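Local coordinates for protein endonuclease V (Streptomyces avermitilis, PDB 3GOC) that probably repairs deaminated DNA, cutting a strand at the second phosphodiester bond 3' to a deoxyinosine with the help of magnesium, at residues Val45-Asp50 with Phe91-Thr96; Ala60-Ala65 with Asp69-Ala74; Gly117-Arg122 with Asp168-Ala173; Ala155-Ala160 with His199-Thr204; Pro205-Arg208 with Thr213-Ala216. One frame throughout, in Å; residues are numbered along the deposited sequence.

Overall arrangement
Contacts 1, 2 and 3 reach one mixed sheet. Contact 1 holds Asp46, which binds both magnesium ions, and contact 2 builds the edge hairpin beside it; the two meet where Val45 packs on Ala60. Contact 5 joins the loop 205-208 to helix 211-228, which packs over both: Ala216 packs on Asp46, while Arg215 packs on Val61 and Val70. Contacts 4 and 5 have centres about 12 Å apart and touch through Arg157 and Pro205, the latter in the pocket of the bound polyol. Contact 3 lies away from the annotated sites, its centre about 21 Å from that of contact 1, and reaches contact 4 where Ala173 meets Ala160.

Contact 1: Val45-Asp50 with Phe91-Thr96; sequences VDVAYD and FREIPT. With MG (magnesium ion), chain D; MG (magnesium ion), chain C.
Val47, on strand 41-49, and Glu93, at the N-cap position of helix 94-102, bring their CA atoms nearest, 7.6 Å apart, so side chains alone close the contact. Tyr49 carries most of it. Its hydroxyl donates a 2.7 Å hydrogen bond from OH to Glu93 OE2, reaching the anti side of the carboxylate and 27° out of its plane. Over one ring face lies the guanidinium of Arg92, centres 4.0 Å apart and planes 20° from parallel; a bend at chi3 (-63°) folds it back there, and NE is held by Leu89 O. Arginine is apt here, offering a flat cation to the ring. The methyls of Val47 pack along the Glu93 carboxylate, CG2 3.4 Å from OE2. A leucine at Tyr49 would probably leave Glu93 OE2 without this donor and the Arg92 guanidinium without its platform. Arg92 also touches Tyr84, predicted to interact with target DNA. The bond from CA to CB of Asp46 points away from Glu93; the Asp46 carboxylate bridges the two ions, OD1 2.2 Å from one magnesium and OD2 2.5 Å from the other. Together with Asp114 and Asp217 this forms the two-magnesium carboxylate site of an RNase H-like nuclease.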
# COMPACT_ATOMS: atom_id res chain seq x y z
N VAL A 45 -8.22 14.81 4.59
CA VAL A 45 -8.73 16.16 4.76
C VAL A 45 -9.63 16.44 3.57
O VAL A 45 -9.35 16.02 2.45
CB VAL A 45 -7.61 17.23 4.80
CG1 VAL A 45 -6.89 17.17 6.14
CG2 VAL A 45 -6.63 17.00 3.66
N ASP A 46 -10.73 17.13 3.83
CA ASP A 46 -11.66 17.50 2.77
C ASP A 46 -12.48 18.68 3.26
O ASP A 46 -12.53 18.96 4.45
CB ASP A 46 -12.59 16.33 2.45
CG ASP A 46 -13.38 16.56 1.20
OD1 ASP A 46 -14.49 16.00 1.09
OD2 ASP A 46 -12.90 17.31 0.30
N VAL A 47 -13.12 19.38 2.33
CA VAL A 47 -13.94 20.51 2.69
C VAL A 47 -15.28 20.49 1.97
O VAL A 47 -15.46 19.81 0.96
CB VAL A 47 -13.23 21.85 2.37
CG1 VAL A 47 -11.89 21.91 3.10
CG2 VAL A 47 -13.03 21.98 0.87
N ALA A 48 -16.22 21.24 2.53
CA ALA A 48 -17.56 21.37 1.97
C ALA A 48 -17.89 22.85 2.00
O ALA A 48 -17.76 23.50 3.03
CB ALA A 48 -18.57 20.58 2.82
N TYR A 49 -18.29 23.39 0.85
CA TYR A 49 -18.65 24.80 0.75
C TYR A 49 -20.15 24.99 0.83
O TYR A 49 -20.91 24.22 0.24
CB TYR A 49 -18.16 25.39 -0.58
CG TYR A 49 -16.67 25.58 -0.68
CD1 TYR A 49 -15.84 24.54 -1.10
CD2 TYR A 49 -16.09 26.79 -0.32
CE1 TYR A 49 -14.46 24.71 -1.17
CE2 TYR A 49 -14.71 26.97 -0.38
CZ TYR A 49 -13.91 25.93 -0.80
OH TYR A 49 -12.55 26.11 -0.86
N ASP A 50 -20.58 26.00 1.56
CA ASP A 50 -22.01 26.26 1.66
C ASP A 50 -22.41 27.12 0.46
O ASP A 50 -21.66 28.00 0.04
CB ASP A 50 -22.33 27.00 2.95
CG ASP A 50 -23.80 26.95 3.28
OD1 ASP A 50 -24.53 27.92 2.99
OD2 ASP A 50 -24.25 25.92 3.82
N PHE A 91 -6.59 28.97 -1.88
CA PHE A 91 -6.62 30.17 -1.06
C PHE A 91 -7.96 30.41 -0.39
O PHE A 91 -8.08 31.26 0.50
CB PHE A 91 -6.19 31.40 -1.86
CG PHE A 91 -4.72 31.41 -2.17
CD1 PHE A 91 -4.24 30.79 -3.33
CD2 PHE A 91 -3.82 31.99 -1.29
CE1 PHE A 91 -2.87 30.75 -3.60
CE2 PHE A 91 -2.45 31.96 -1.55
CZ PHE A 91 -1.97 31.34 -2.70
N ARG A 92 -8.98 29.66 -0.80
CA ARG A 92 -10.31 29.79 -0.22
C ARG A 92 -10.47 28.96 1.05
O ARG A 92 -11.26 29.31 1.93
CB ARG A 92 -11.38 29.30 -1.19
CG ARG A 92 -11.39 29.92 -2.57
CD ARG A 92 -12.52 29.31 -3.39
NE ARG A 92 -12.31 27.87 -3.59
CZ ARG A 92 -13.26 27.02 -3.98
NH1 ARG A 92 -14.49 27.45 -4.21
NH2 ARG A 92 -12.97 25.74 -4.16
N GLU A 93 -9.70 27.87 1.15
CA GLU A 93 -9.86 26.93 2.26
C GLU A 93 -8.68 26.60 3.15
O GLU A 93 -8.87 26.00 4.21
CB GLU A 93 -10.39 25.62 1.69
CG GLU A 93 -9.48 25.03 0.63
CD GLU A 93 -10.06 23.79 -0.02
OE1 GLU A 93 -9.68 22.67 0.37
OE2 GLU A 93 -10.91 23.97 -0.91
N ILE A 94 -7.47 26.97 2.76
CA ILE A 94 -6.31 26.65 3.58
C ILE A 94 -6.42 27.04 5.05
O ILE A 94 -6.12 26.23 5.93
CB ILE A 94 -5.04 27.23 2.94
CG1 ILE A 94 -4.64 26.34 1.75
CG2 ILE A 94 -3.90 27.32 3.94
CD1 ILE A 94 -3.83 27.04 0.73
N PRO A 95 -6.86 28.27 5.35
CA PRO A 95 -6.97 28.67 6.76
C PRO A 95 -7.87 27.74 7.58
O PRO A 95 -7.57 27.40 8.73
CB PRO A 95 -7.54 30.08 6.67
CG PRO A 95 -6.97 30.60 5.39
CD PRO A 95 -7.15 29.41 4.46
N THR A 96 -8.98 27.32 6.98
CA THR A 96 -9.93 26.45 7.66
C THR A 96 -9.40 25.02 7.79
O THR A 96 -9.66 24.35 8.79
CB THR A 96 -11.29 26.47 6.94
OG1 THR A 96 -11.75 27.82 6.85
CG2 THR A 96 -12.32 25.66 7.71
MG MG D . -14.23 17.29 -1.80
MG MG C . -15.94 16.12 -0.56
O HOH W 1 -17.21 17.77 0.43
O HOH W 2 -17.38 16.20 -2.38
O HOH W 3 -14.83 14.25 -1.43
O HOH W 4 -11.89 18.10 -2.47
O HOH W 5 -13.83 17.19 -4.25

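Contact 2: Ala60-Ala65 with Asp69-Ala74; sequences AVVLDA and DVVAEA
Asp69 and Asp64 join backbones at the turn end of a beta hairpin, in which strand segments 60-64 and 70-74 run antiparallel at 159° and a classic beta bulge interrupts the register. Asp69 O accepts from Asp64 N at 2.8 Å, while the Asp64 carboxylate turns to Thr67 in the connection. Next comes Val70, non-hydrogen-bonded partner of Leu63. Its two methyls have separate partners: CG2 touches Leu63 CD2 at 3.6 Å, and CG1 lies 4.0 Å from Val61 CG1, all on the face packed by helix 211-228. A serine in place of Val70 would probably strip both contacts away and leave a gap beside Leu63 and Val61. Two residues, Val71 and Ala72, then stand opposite the single Val62, which makes the bulge. Val71 N gives Val62 O a nearly straight bond of 2.8 Å (173°). A chi1 of -63°, measured to CG1, leaves Val71 CG2 between backbone N and carbonyl carbon, where it presses on Val62 CG1 at 3.5 Å. Ala72 N reaches Val62 O only weakly, and Ala72 O in turn accepts from Val62 N. Ala72 packs on Pro105 and Ala74 on Ala103 and Leu104, where small side chains fit, whereas the polar end of exposed Glu73 can project from the other face. Ala74 continues the register, exchanging two hydrogen bonds with Ala60: Ala60 N to Ala74 O is 2.9 Å and Ala74 N to Ala60 O 3.0 Å.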
# COMPACT_ATOMS: atom_id res chain seq x y z
N ALA A 60 -10.87 16.78 9.25
CA ALA A 60 -9.63 16.02 9.26
C ALA A 60 -9.96 14.75 10.01
O ALA A 60 -10.47 14.80 11.14
CB ALA A 60 -8.53 16.80 9.97
N VAL A 61 -9.72 13.61 9.39
CA VAL A 61 -9.99 12.33 10.02
C VAL A 61 -8.71 11.51 10.04
O VAL A 61 -8.15 11.19 8.99
CB VAL A 61 -11.08 11.54 9.27
CG1 VAL A 61 -11.33 10.21 9.96
CG2 VAL A 61 -12.37 12.35 9.22
N VAL A 62 -8.25 11.19 11.25
CA VAL A 62 -7.02 10.43 11.45
C VAL A 62 -7.31 8.94 11.58
O VAL A 62 -8.15 8.53 12.38
CB VAL A 62 -6.30 10.89 12.73
CG1 VAL A 62 -4.95 10.20 12.83
CG2 VAL A 62 -6.13 12.40 12.73
N LEU A 63 -6.61 8.14 10.78
CA LEU A 63 -6.79 6.69 10.82
C LEU A 63 -5.52 6.00 11.30
O LEU A 63 -4.42 6.52 11.17
CB LEU A 63 -7.10 6.14 9.43
CG LEU A 63 -8.23 6.76 8.60
CD1 LEU A 63 -8.30 6.05 7.26
CD2 LEU A 63 -9.54 6.64 9.35
N ASP A 64 -5.70 4.81 11.87
CA ASP A 64 -4.56 4.00 12.27
C ASP A 64 -4.25 3.36 10.91
O ASP A 64 -5.09 2.66 10.34
CB ASP A 64 -4.99 2.93 13.27
CG ASP A 64 -3.87 1.94 13.58
OD1 ASP A 64 -3.95 0.80 13.09
OD2 ASP A 64 -2.91 2.32 14.28
N ALA A 65 -3.06 3.62 10.38
CA ALA A 65 -2.70 3.10 9.07
C ALA A 65 -2.73 1.59 8.93
O ALA A 65 -3.09 1.06 7.88
CB ALA A 65 -1.32 3.63 8.68
N ASP A 69 -8.67 1.92 11.13
CA ASP A 69 -9.69 2.34 12.09
C ASP A 69 -9.52 3.83 12.37
O ASP A 69 -8.40 4.35 12.37
CB ASP A 69 -9.57 1.58 13.41
CG ASP A 69 -9.95 0.12 13.29
OD1 ASP A 69 -10.83 -0.20 12.46
OD2 ASP A 69 -9.37 -0.70 14.03
N VAL A 70 -10.63 4.51 12.62
CA VAL A 70 -10.58 5.93 12.93
C VAL A 70 -10.08 6.09 14.36
O VAL A 70 -10.57 5.42 15.28
CB VAL A 70 -11.98 6.57 12.81
CG1 VAL A 70 -11.92 8.04 13.24
CG2 VAL A 70 -12.47 6.46 11.38
N VAL A 71 -9.09 6.95 14.55
CA VAL A 71 -8.56 7.19 15.89
C VAL A 71 -8.81 8.61 16.38
O VAL A 71 -8.71 8.87 17.58
CB VAL A 71 -7.05 6.87 15.97
CG1 VAL A 71 -6.82 5.39 15.68
CG2 VAL A 71 -6.28 7.73 14.99
N ALA A 72 -9.14 9.52 15.47
CA ALA A 72 -9.40 10.91 15.85
C ALA A 72 -10.01 11.67 14.68
O ALA A 72 -9.83 11.31 13.53
CB ALA A 72 -8.10 11.58 16.27
N GLU A 73 -10.75 12.73 15.00
CA GLU A 73 -11.37 13.55 13.96
C GLU A 73 -11.64 14.94 14.49
O GLU A 73 -11.77 15.14 15.70
CB GLU A 73 -12.67 12.91 13.47
CG GLU A 73 -13.72 12.73 14.53
CD GLU A 73 -14.97 12.04 14.01
OE1 GLU A 73 -14.84 10.97 13.38
OE2 GLU A 73 -16.08 12.58 14.22
N ALA A 74 -11.72 15.91 13.59
CA ALA A 74 -11.98 17.29 13.98
C ALA A 74 -12.49 18.07 12.77
O ALA A 74 -12.19 17.72 11.63
CB ALA A 74 -10.71 17.94 14.51

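Contact 3: Gly117-Arg122 with Asp168-Ala173; sequences GVAHPR and DEVGRA
Val118 and Ala119 meet Val170 in a small, buried patch with no hydrogen bond across it. The tight part centres on one carbonyl. Val118 CG2 rests 3.2 Å from Val170 O, put there by a chi1 of -63°, measured to CG1, that leaves CG2 between the backbone N and the carbonyl carbon. The same oxygen of Val170 lies 3.6 Å from Ala119 CB, so two methyl groups crowd round it. Ala119 CB also meets Val170 CG2 at 3.8 Å, and the CA atoms of this pair are only 4.7 Å apart; a residue as small as alanine lets the chains come so close. Ala119 is the centre of an inverse gamma turn, with a weak bond from His120 N back to Val118 O. Opposite it, Val170 and Gly171 form a classic beta bulge against Leu163. A CB on Gly171 would come about 4.3 Å from Ala119 CB, so the lack of a side chain favours the close approach.

Beyond this patch the segments part. His120 turns away, its ND1 accepting from Arg122 N at 2.8 Å and its NE2 bonded to Gly87 O.

The loop runs from strand 110-114 to helix 126-134: Val118 leans on Val187 of strand 183-189, Phe148 packs on both Ala119 and Val170, and helix 14-24 receives His120 and Arg122, the latter by a salt bridge to Asp22.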
# COMPACT_ATOMS: atom_id res chain seq x y z
N GLY A 117 -1.60 17.89 -5.74
CA GLY A 117 -0.41 18.49 -5.18
C GLY A 117 0.35 19.16 -6.32
O GLY A 117 -0.04 20.23 -6.78
N VAL A 118 1.42 18.53 -6.80
CA VAL A 118 2.21 19.09 -7.89
C VAL A 118 1.44 19.10 -9.22
O VAL A 118 1.82 19.82 -10.16
CB VAL A 118 3.54 18.33 -8.07
CG1 VAL A 118 4.39 18.48 -6.82
CG2 VAL A 118 3.27 16.87 -8.34
N ALA A 119 0.39 18.30 -9.31
CA ALA A 119 -0.44 18.24 -10.52
C ALA A 119 -1.32 19.48 -10.46
O ALA A 119 -2.50 19.42 -10.11
CB ALA A 119 -1.30 16.97 -10.51
N HIS A 120 -0.72 20.60 -10.83
CA HIS A 120 -1.38 21.90 -10.76
C HIS A 120 -0.72 22.83 -11.77
O HIS A 120 0.46 22.69 -12.06
CB HIS A 120 -1.22 22.40 -9.32
CG HIS A 120 -1.72 23.79 -9.08
ND1 HIS A 120 -0.94 24.91 -9.31
CD2 HIS A 120 -2.90 24.25 -8.60
CE1 HIS A 120 -1.62 25.99 -8.98
NE2 HIS A 120 -2.81 25.62 -8.55
N PRO A 121 -1.49 23.79 -12.33
CA PRO A 121 -0.94 24.73 -13.31
C PRO A 121 0.37 25.39 -12.89
O PRO A 121 1.22 25.67 -13.73
CB PRO A 121 -2.08 25.74 -13.50
CG PRO A 121 -2.92 25.58 -12.25
CD PRO A 121 -2.90 24.09 -12.05
N ARG A 122 0.54 25.62 -11.59
CA ARG A 122 1.76 26.22 -11.09
C ARG A 122 2.52 25.24 -10.19
O ARG A 122 3.37 25.64 -9.39
CB ARG A 122 1.46 27.51 -10.32
CG ARG A 122 1.48 28.76 -11.19
CD ARG A 122 1.30 30.02 -10.35
NE ARG A 122 2.26 31.06 -10.71
CZ ARG A 122 2.29 31.69 -11.88
NH1 ARG A 122 1.40 31.39 -12.82
NH2 ARG A 122 3.20 32.63 -12.11
N ASP A 168 4.99 16.80 -19.29
CA ASP A 168 5.62 16.60 -17.99
C ASP A 168 4.80 15.76 -17.02
O ASP A 168 3.60 16.00 -16.83
CB ASP A 168 5.88 17.96 -17.35
CG ASP A 168 6.78 18.83 -18.19
OD1 ASP A 168 6.62 20.07 -18.14
OD2 ASP A 168 7.66 18.27 -18.87
N GLU A 169 5.44 14.78 -16.40
CA GLU A 169 4.73 13.94 -15.45
C GLU A 169 4.50 14.74 -14.17
O GLU A 169 5.44 15.29 -13.60
CB GLU A 169 5.54 12.68 -15.12
CG GLU A 169 4.80 11.74 -14.18
CD GLU A 169 5.58 10.49 -13.86
OE1 GLU A 169 6.43 10.53 -12.94
OE2 GLU A 169 5.35 9.46 -14.53
N VAL A 170 3.24 14.79 -13.73
CA VAL A 170 2.88 15.51 -12.52
C VAL A 170 2.19 14.60 -11.51
O VAL A 170 1.73 15.05 -10.46
CB VAL A 170 1.96 16.73 -12.83
CG1 VAL A 170 2.73 17.76 -13.64
CG2 VAL A 170 0.72 16.27 -13.60
N GLY A 171 2.12 13.31 -11.85
CA GLY A 171 1.49 12.34 -10.97
C GLY A 171 1.26 11.04 -11.71
O GLY A 171 1.89 10.78 -12.74
N ARG A 172 0.37 10.20 -11.19
CA ARG A 172 0.08 8.93 -11.85
C ARG A 172 -1.39 8.55 -11.77
O ARG A 172 -2.06 8.84 -10.79
CB ARG A 172 0.88 7.80 -11.21
CG ARG A 172 2.36 7.84 -11.48
CD ARG A 172 3.08 6.77 -10.68
NE ARG A 172 4.53 6.90 -10.79
CZ ARG A 172 5.39 6.29 -9.99
NH1 ARG A 172 6.69 6.47 -10.17
NH2 ARG A 172 4.95 5.50 -9.02
N ALA A 173 -1.88 7.92 -12.83
CA ALA A 173 -3.24 7.42 -12.83
C ALA A 173 -2.99 6.06 -12.17
O ALA A 173 -2.14 5.29 -12.63
CB ALA A 173 -3.76 7.25 -14.24

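Contact 4: Ala155-Ala160 with His199-Thr204; sequences APRGSA and HTLALT
Arg157 reaches from a loop to Leu201 in the last turn of helix 193-202 and to Thr204 just after it. Its CB points toward the helix, and with CG anti to the backbone N (chi1 162°) the chain runs extended through CG and CD to NE. These atoms act as a spacer; the contacts begin at the guanidinium. Arg157 CZ lies 3.6 Å from both Leu201 O and Thr204 O. Arg157 NH1 donates to Leu201 O at 2.8 Å, almost straight (170°), with the oxygen in the guanidinium plane although the nitrogen sits well above the plane of the carbonyl. Thr204 N reaches this oxygen from the opposite face, so two donors grip it. Arg157 NH2 donates to Thr204 OG1 at 3.0 Å, again in the guanidinium plane, and also to Thr176 O. Leu201 CD2 covers one guanidinium face, 3.7 Å from Arg157 NH2. Thr204 O lies over the other. An arginine can serve several oxygens here with one flat cation, and its charge is probably favoured beside a helix C-terminus.

Gly158 completes the contact, its CA 3.9 Å from Leu201 CD1. It has a positive phi (104°) at which a side chain would collide with the carbonyl oxygen of Arg157, so glycine fits this third position of the type II turn from Pro156 to Ser159. Ser159 steadies the turn, giving both N and OG to Pro156 O.

The turn precedes strand 160-165, and Leu201 also packs on Leu174 of strand 168-174. Arg27 of the second subunit touches Leu201 and bonds Gly158 O, placing the contact at the subunit interface.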
# COMPACT_ATOMS: atom_id res chain seq x y z
N ALA A 155 -4.99 -3.06 -16.37
CA ALA A 155 -6.29 -3.35 -15.77
C ALA A 155 -6.24 -3.82 -14.31
O ALA A 155 -7.12 -3.48 -13.53
CB ALA A 155 -7.02 -4.39 -16.63
N PRO A 156 -5.23 -4.61 -13.93
CA PRO A 156 -5.17 -5.06 -12.54
C PRO A 156 -4.92 -3.96 -11.51
O PRO A 156 -4.25 -2.97 -11.80
CB PRO A 156 -4.03 -6.08 -12.55
CG PRO A 156 -4.01 -6.57 -13.98
CD PRO A 156 -4.22 -5.30 -14.75
N ARG A 157 -5.49 -4.14 -10.32
CA ARG A 157 -5.28 -3.20 -9.23
C ARG A 157 -3.78 -3.10 -9.00
O ARG A 157 -3.07 -4.11 -9.04
CB ARG A 157 -5.99 -3.70 -7.96
CG ARG A 157 -5.53 -3.06 -6.64
CD ARG A 157 -6.44 -3.52 -5.49
NE ARG A 157 -5.84 -3.42 -4.16
CZ ARG A 157 -5.73 -2.30 -3.45
NH1 ARG A 157 -5.16 -2.33 -2.24
NH2 ARG A 157 -6.18 -1.15 -3.93
N GLY A 158 -3.29 -1.89 -8.76
CA GLY A 158 -1.87 -1.69 -8.54
C GLY A 158 -1.19 -1.08 -9.76
O GLY A 158 -0.13 -0.45 -9.64
N SER A 159 -1.80 -1.27 -10.92
CA SER A 159 -1.27 -0.73 -12.17
C SER A 159 -1.30 0.80 -12.16
O SER A 159 -2.21 1.41 -11.60
CB SER A 159 -2.11 -1.22 -13.36
OG SER A 159 -2.12 -2.63 -13.43
N ALA A 160 -0.30 1.41 -12.79
CA ALA A 160 -0.22 2.85 -12.84
C ALA A 160 0.23 3.32 -14.22
O ALA A 160 0.70 2.52 -15.04
CB ALA A 160 0.75 3.36 -11.77
N HIS A 199 0.60 4.30 -0.46
CA HIS A 199 -0.37 4.72 0.54
C HIS A 199 -1.78 4.68 -0.02
O HIS A 199 -2.72 4.25 0.64
CB HIS A 199 -0.05 6.13 1.05
CG HIS A 199 0.98 6.14 2.14
ND1 HIS A 199 0.67 5.84 3.45
CD2 HIS A 199 2.31 6.36 2.11
CE1 HIS A 199 1.78 5.87 4.18
NE2 HIS A 199 2.79 6.19 3.39
N THR A 200 -1.93 5.12 -1.27
CA THR A 200 -3.24 5.13 -1.89
C THR A 200 -3.78 3.70 -2.01
O THR A 200 -4.97 3.46 -1.74
CB THR A 200 -3.18 5.81 -3.28
OG1 THR A 200 -2.67 7.15 -3.11
CG2 THR A 200 -4.56 5.91 -3.91
N LEU A 201 -2.93 2.75 -2.41
CA LEU A 201 -3.38 1.36 -2.52
C LEU A 201 -3.75 0.82 -1.14
O LEU A 201 -4.76 0.13 -0.98
CB LEU A 201 -2.29 0.47 -3.14
CG LEU A 201 -1.97 0.69 -4.62
CD1 LEU A 201 -0.84 -0.24 -5.03
CD2 LEU A 201 -3.22 0.43 -5.47
N ALA A 202 -2.94 1.14 -0.13
CA ALA A 202 -3.20 0.66 1.22
C ALA A 202 -4.51 1.22 1.78
O ALA A 202 -5.09 0.65 2.70
CB ALA A 202 -2.04 1.00 2.13
N LEU A 203 -4.96 2.34 1.22
CA LEU A 203 -6.21 2.98 1.67
C LEU A 203 -7.41 2.57 0.83
O LEU A 203 -8.53 2.99 1.10
CB LEU A 203 -6.06 4.50 1.62
CG LEU A 203 -5.10 5.11 2.63
CD1 LEU A 203 -4.84 6.59 2.31
CD2 LEU A 203 -5.71 4.97 4.02
N THR A 204 -7.17 1.72 -0.17
CA THR A 204 -8.23 1.28 -1.07
C THR A 204 -8.41 -0.23 -1.25
O THR A 204 -8.71 -0.70 -2.34
CB THR A 204 -8.03 1.90 -2.47
OG1 THR A 204 -6.70 1.63 -2.93
CG2 THR A 204 -8.23 3.40 -2.43

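Contact 5: Pro205-Arg208 with Thr213-Ala216; sequences PKYR and TRRA
Tyr207 and Arg214 form a cation-pi stack on the protein surface, joining the loop after helix 193-202 to the first turns of helix 211-228. The guanidinium lies flat over one face of the ring, its plane only 8° from parallel. CZ of Arg214 stands 3.6 Å from the centroid of the Tyr207 ring and 5° off the ring normal, so the cation sits almost exactly above the centre. Its three nitrogens spread across the same face: Arg214 NE lies 3.6 Å from Tyr207 CD1, NH1 lies nearer CD2, and Arg214 NH2 comes closest, 3.4 Å from Tyr207 CZ. A bend at chi3 (52°) turns the arginine chain so that this flat end faces the ring. The CA atoms of Tyr207 and Arg214 are 9.4 Å apart, and the two long side chains span the gap. Both residue types are at home on the surface, since their stacked faces bury apolar surface while their polar rims can still meet water. Arg214 also touches Ile209, and its side chain comes within about 9 Å of a magnesium ion. Tyr207 touches a crystal neighbour, which may contribute to its pose. At the rim of the stack one water bridges the pair, accepting from Arg214 NH2 at 3.0 Å and lying 3.2 Å from Tyr207 OH.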
# COMPACT_ATOMS: atom_id res chain seq x y z
N PRO A 205 -8.24 -1.02 -0.17
CA PRO A 205 -8.41 -2.46 -0.36
C PRO A 205 -9.84 -2.85 -0.74
O PRO A 205 -10.06 -3.87 -1.40
CB PRO A 205 -8.00 -3.03 0.99
CG PRO A 205 -8.48 -1.98 1.94
CD PRO A 205 -8.02 -0.70 1.25
N LYS A 206 -10.81 -2.02 -0.35
CA LYS A 206 -12.22 -2.30 -0.61
C LYS A 206 -12.89 -1.39 -1.63
O LYS A 206 -13.72 -1.85 -2.40
CB LYS A 206 -13.00 -2.22 0.71
CG LYS A 206 -12.42 -3.06 1.84
CD LYS A 206 -13.14 -2.77 3.15
CE LYS A 206 -12.48 -3.49 4.31
NZ LYS A 206 -13.16 -3.18 5.60
N TYR A 207 -12.52 -0.11 -1.63
CA TYR A 207 -13.13 0.84 -2.54
C TYR A 207 -12.15 1.50 -3.49
O TYR A 207 -10.93 1.39 -3.33
CB TYR A 207 -13.83 1.95 -1.75
CG TYR A 207 -14.73 1.47 -0.64
CD1 TYR A 207 -14.27 1.37 0.67
CD2 TYR A 207 -16.06 1.11 -0.91
CE1 TYR A 207 -15.10 0.92 1.69
CE2 TYR A 207 -16.90 0.67 0.11
CZ TYR A 207 -16.41 0.58 1.40
OH TYR A 207 -17.25 0.13 2.40
N ARG A 208 -12.69 2.19 -4.49
CA ARG A 208 -11.88 2.90 -5.46
C ARG A 208 -11.29 4.16 -4.81
O ARG A 208 -10.14 4.52 -5.06
CB ARG A 208 -12.72 3.30 -6.66
CG ARG A 208 -12.03 4.27 -7.61
CD ARG A 208 -12.95 4.74 -8.72
NE ARG A 208 -12.28 5.74 -9.55
CZ ARG A 208 -12.67 7.00 -9.68
NH1 ARG A 208 -13.75 7.44 -9.05
NH2 ARG A 208 -11.97 7.82 -10.45
N THR A 213 -10.49 9.81 2.32
CA THR A 213 -11.36 10.76 1.64
C THR A 213 -12.81 10.48 1.96
O THR A 213 -13.58 11.40 2.23
CB THR A 213 -11.16 10.71 0.12
OG1 THR A 213 -9.84 11.18 -0.20
CG2 THR A 213 -12.19 11.58 -0.60
N ARG A 214 -13.19 9.21 1.94
CA ARG A 214 -14.56 8.83 2.24
C ARG A 214 -14.97 9.36 3.63
O ARG A 214 -16.04 9.94 3.79
CB ARG A 214 -14.70 7.31 2.17
CG ARG A 214 -14.73 6.77 0.74
CD ARG A 214 -14.59 5.26 0.72
NE ARG A 214 -15.55 4.61 1.60
CZ ARG A 214 -16.80 4.30 1.25
NH1 ARG A 214 -17.24 4.58 0.03
NH2 ARG A 214 -17.60 3.72 2.13
N ARG A 215 -14.09 9.16 4.61
CA ARG A 215 -14.35 9.61 5.98
C ARG A 215 -14.41 11.13 6.12
O ARG A 215 -15.34 11.68 6.70
CB ARG A 215 -13.25 9.11 6.92
CG ARG A 215 -13.07 7.61 6.98
CD ARG A 215 -14.10 6.98 7.86
NE ARG A 215 -13.79 5.57 8.10
CZ ARG A 215 -14.61 4.75 8.74
NH1 ARG A 215 -15.77 5.20 9.20
NH2 ARG A 215 -14.28 3.48 8.91
N ALA A 216 -13.40 11.81 5.58
CA ALA A 216 -13.35 13.26 5.68
C ALA A 216 -14.50 13.92 4.92
O ALA A 216 -15.06 14.91 5.38
CB ALA A 216 -12.01 13.77 5.16
O HOH W 6 -19.95 1.86 1.94